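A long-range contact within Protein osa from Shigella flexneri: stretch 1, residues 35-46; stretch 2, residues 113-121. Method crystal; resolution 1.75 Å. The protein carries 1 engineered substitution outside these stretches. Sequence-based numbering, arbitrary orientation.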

# COMPACT_ATOMS: atom_id res chain seq x y z
N ILE A 35 9.44 -1.50 12.52
CA ILE A 35 10.48 -2.45 12.17
C ILE A 35 10.77 -3.32 13.38
O ILE A 35 10.99 -2.81 14.47
CB ILE A 35 11.75 -1.74 11.71
CG1 ILE A 35 11.53 -1.12 10.33
CG2 ILE A 35 12.90 -2.74 11.66
CD1 ILE A 35 12.70 -0.34 9.81
N VAL A 36 10.73 -4.64 13.20
CA VAL A 36 10.91 -5.54 14.34
C VAL A 36 11.98 -6.58 14.10
O VAL A 36 12.23 -6.98 12.97
CB VAL A 36 9.60 -6.28 14.71
CG1 VAL A 36 8.61 -5.33 15.37
CG2 VAL A 36 9.00 -6.97 13.49
N PRO A 37 12.64 -7.01 15.19
CA PRO A 37 13.48 -8.21 15.14
C PRO A 37 12.65 -9.43 14.71
O PRO A 37 11.46 -9.52 15.06
CB PRO A 37 13.97 -8.37 16.59
CG PRO A 37 13.82 -7.02 17.21
CD PRO A 37 12.63 -6.40 16.53
N ASN A 38 13.26 -10.34 13.96
CA ASN A 38 12.55 -11.52 13.50
C ASN A 38 13.49 -12.72 13.35
O ASN A 38 14.70 -12.55 13.32
CB ASN A 38 11.83 -11.23 12.17
CG ASN A 38 12.77 -10.72 11.10
OD1 ASN A 38 13.32 -11.49 10.32
ND2 ASN A 38 12.96 -9.40 11.06
N ALA A 39 12.91 -13.92 13.24
CA ALA A 39 13.68 -15.16 13.21
C ALA A 39 14.48 -15.34 11.91
O ALA A 39 15.36 -16.19 11.82
CB ALA A 39 12.76 -16.36 13.41
N TRP A 40 14.16 -14.54 10.91
CA TRP A 40 14.83 -14.62 9.62
C TRP A 40 15.91 -13.55 9.56
O TRP A 40 16.17 -12.85 10.54
CB TRP A 40 13.81 -14.48 8.48
CG TRP A 40 12.45 -14.94 8.93
CD1 TRP A 40 11.36 -14.15 9.17
CD2 TRP A 40 12.05 -16.28 9.26
NE1 TRP A 40 10.30 -14.92 9.61
CE2 TRP A 40 10.70 -16.23 9.67
CE3 TRP A 40 12.71 -17.52 9.25
CZ2 TRP A 40 9.99 -17.37 10.07
CZ3 TRP A 40 12.00 -18.65 9.64
CH2 TRP A 40 10.65 -18.56 10.04
N ASN A 41 16.56 -13.44 8.41
CA ASN A 41 17.58 -12.43 8.25
C ASN A 41 17.05 -11.44 7.22
O ASN A 41 17.56 -11.36 6.10
CB ASN A 41 18.91 -13.06 7.82
CG ASN A 41 20.01 -12.04 7.58
OD1 ASN A 41 19.82 -10.84 7.79
ND2 ASN A 41 21.17 -12.52 7.13
N GLU A 42 16.01 -10.71 7.60
CA GLU A 42 15.32 -9.84 6.66
C GLU A 42 14.66 -8.65 7.33
O GLU A 42 14.53 -8.60 8.56
CB GLU A 42 14.26 -10.65 5.89
CG GLU A 42 13.18 -11.26 6.77
CD GLU A 42 12.27 -12.23 6.01
OE1 GLU A 42 12.75 -12.85 5.05
OE2 GLU A 42 11.08 -12.36 6.39
N VAL A 43 14.23 -7.68 6.53
CA VAL A 43 13.50 -6.55 7.07
C VAL A 43 12.04 -6.95 7.22
O VAL A 43 11.40 -7.37 6.26
CB VAL A 43 13.63 -5.32 6.19
CG1 VAL A 43 12.79 -4.18 6.75
CG2 VAL A 43 15.09 -4.92 6.08
N VAL A 44 11.53 -6.85 8.45
CA VAL A 44 10.14 -7.18 8.73
C VAL A 44 9.48 -6.05 9.50
O VAL A 44 10.07 -5.49 10.43
CB VAL A 44 10.03 -8.49 9.53
CG1 VAL A 44 8.58 -8.72 9.98
CG2 VAL A 44 10.52 -9.66 8.69
N TRP A 45 8.26 -5.69 9.10
CA TRP A 45 7.46 -4.75 9.87
C TRP A 45 6.29 -5.42 10.54
O TRP A 45 5.66 -6.32 9.98
CB TRP A 45 6.91 -3.63 9.00
CG TRP A 45 7.89 -2.75 8.34
CD1 TRP A 45 8.36 -1.56 8.81
CD2 TRP A 45 8.47 -2.95 7.05
NE1 TRP A 45 9.23 -1.01 7.89
CE2 TRP A 45 9.32 -1.84 6.81
CE3 TRP A 45 8.38 -3.96 6.09
CZ2 TRP A 45 10.06 -1.71 5.63
CZ3 TRP A 45 9.12 -3.82 4.91
CH2 TRP A 45 9.95 -2.71 4.70
N ARG A 46 5.98 -4.96 11.75
CA ARG A 46 4.70 -5.20 12.38
C ARG A 46 3.76 -4.09 11.95
O ARG A 46 4.13 -2.91 12.00
CB ARG A 46 4.84 -5.24 13.91
CG ARG A 46 3.51 -5.29 14.65
CD ARG A 46 3.63 -5.09 16.17
NE ARG A 46 2.30 -4.98 16.75
CZ ARG A 46 1.73 -3.85 17.16
NH1 ARG A 46 2.39 -2.69 17.11
NH2 ARG A 46 0.49 -3.87 17.62
N GLY A 113 1.14 -14.56 10.33
CA GLY A 113 1.87 -13.69 11.24
C GLY A 113 3.37 -13.64 11.01
O GLY A 113 3.83 -13.83 9.88
N ILE A 114 4.12 -13.39 12.08
CA ILE A 114 5.56 -13.15 11.98
C ILE A 114 6.31 -14.37 11.42
O ILE A 114 7.36 -14.22 10.81
CB ILE A 114 6.18 -12.75 13.34
CG1 ILE A 114 7.63 -12.29 13.14
CG2 ILE A 114 6.09 -13.88 14.35
CD1 ILE A 114 7.99 -10.99 13.83
N ASP A 115 5.75 -15.56 11.61
CA ASP A 115 6.38 -16.76 11.05
C ASP A 115 6.37 -16.76 9.52
O ASP A 115 7.16 -17.46 8.89
CB ASP A 115 5.69 -18.01 11.56
CG ASP A 115 5.95 -18.25 13.03
OD1 ASP A 115 6.91 -17.65 13.57
OD2 ASP A 115 5.19 -19.02 13.65
N SER A 116 5.47 -15.99 8.92
CA SER A 116 5.45 -15.87 7.46
C SER A 116 4.91 -14.51 7.04
O SER A 116 3.76 -14.40 6.63
CB SER A 116 4.60 -16.98 6.83
OG SER A 116 4.76 -17.01 5.42
N PRO A 117 5.75 -13.46 7.16
CA PRO A 117 5.30 -12.12 6.78
C PRO A 117 4.99 -12.04 5.29
O PRO A 117 5.63 -12.70 4.48
CB PRO A 117 6.48 -11.22 7.15
CG PRO A 117 7.66 -12.13 7.26
CD PRO A 117 7.12 -13.46 7.70
N VAL A 118 3.99 -11.22 4.94
CA VAL A 118 3.61 -11.02 3.55
C VAL A 118 4.59 -10.08 2.84
O VAL A 118 4.84 -8.97 3.31
CB VAL A 118 2.18 -10.43 3.47
CG1 VAL A 118 1.78 -10.18 2.00
CG2 VAL A 118 1.20 -11.37 4.15
N PRO A 119 5.15 -10.51 1.70
CA PRO A 119 6.04 -9.63 0.93
C PRO A 119 5.33 -8.36 0.45
O PRO A 119 4.12 -8.38 0.21
CB PRO A 119 6.46 -10.51 -0.25
CG PRO A 119 6.32 -11.92 0.27
CD PRO A 119 5.11 -11.88 1.14
N LEU A 120 6.08 -7.28 0.33
CA LEU A 120 5.53 -6.00 -0.10
C LEU A 120 5.02 -6.04 -1.54
O LEU A 120 5.51 -6.82 -2.36
CB LEU A 120 6.59 -4.90 0.01
CG LEU A 120 7.15 -4.66 1.42
CD1 LEU A 120 8.11 -3.48 1.37
CD2 LEU A 120 6.00 -4.41 2.37
N ALA A 121 4.05 -5.18 -1.82
CA ALA A 121 3.62 -4.89 -3.18
C ALA A 121 4.68 -4.08 -3.92
O ALA A 121 5.39 -3.26 -3.32
CB ALA A 121 2.31 -4.13 -3.15

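Contact between residues 35-46 and 113-121 of Protein osa, two stretches of one chain at least 73 residues apart in sequence wherever they touch. The interface is modest, 363 Å² summed over both sides, and rests on Ile 114, Trp 40 and Pro 117, the three residues that cover the most surface. A single hydrogen bond crosses it; the rest is packing.

Ile 114 is the second residue of a type I turn from Gly 113 to Ser 116, closed by Ser 116 N to Gly 113 O at 2.9 Å. Gly 113 leaves the preceding helix with positive phi, where a CB would be jammed against the carbonyl oxygen of the residue before. The CA-to-CB bond of Ile 114 points sideways, but chi1 is t and the end of the chain comes nearer stretch 1. There CD1 of Ile 114 lies 4.2 Å from Val 36 CG2, 4.0 Å from Pro 37 O and 4.2 Å from Asn 38 CB, so one long aliphatic chain touches three successive residues.

Trp 40 supplies the polar link. Its NE1 donates to Ile 114 O at 3.3 Å with a nearly straight N-H...O angle of 165°, the acceptor lying at the ring edge, near the ring plane. Further along the indole, Trp 40 CZ2 comes within 3.1 Å of Asp 115 O, a close contact without a hydrogen bond. The CA-to-CB bond of Asp 115 points away, and the residue meets the ring through its backbone. Trp 40 is exposed and poorly ordered, with chi1 between wells at -27°.

Pro 117 is buried, its CA-to-CB bond points toward stretch 1, and its compact ring meets several neighbours. Its CD is 4.0 Å from Trp 40 NE1, while its CG lies 4.0 Å from Val 44 CG2 and 3.5 Å from Glu 42 OE2. The Val 44 contact is purely apolar and suits two buried side chains.

Trp 45 CZ3 meets Leu 120 CD1 at 3.7 Å. The CA-to-CB bond of Trp 45 points sideways, but the end of the side chain comes nearer and its six-membered ring reaches Leu 120, while its NE1 is hydrogen-bonded elsewhere in the structure.

Asn 38 braces the loop of stretch 1: its ND2 donates to Val 36 O at 3.2 Å and to Glu 42 O at 3.1 Å, and its OD1 accepts a weak bond from Trp 40 N at 3.2 Å. An amide, both donor and acceptor, can make all three.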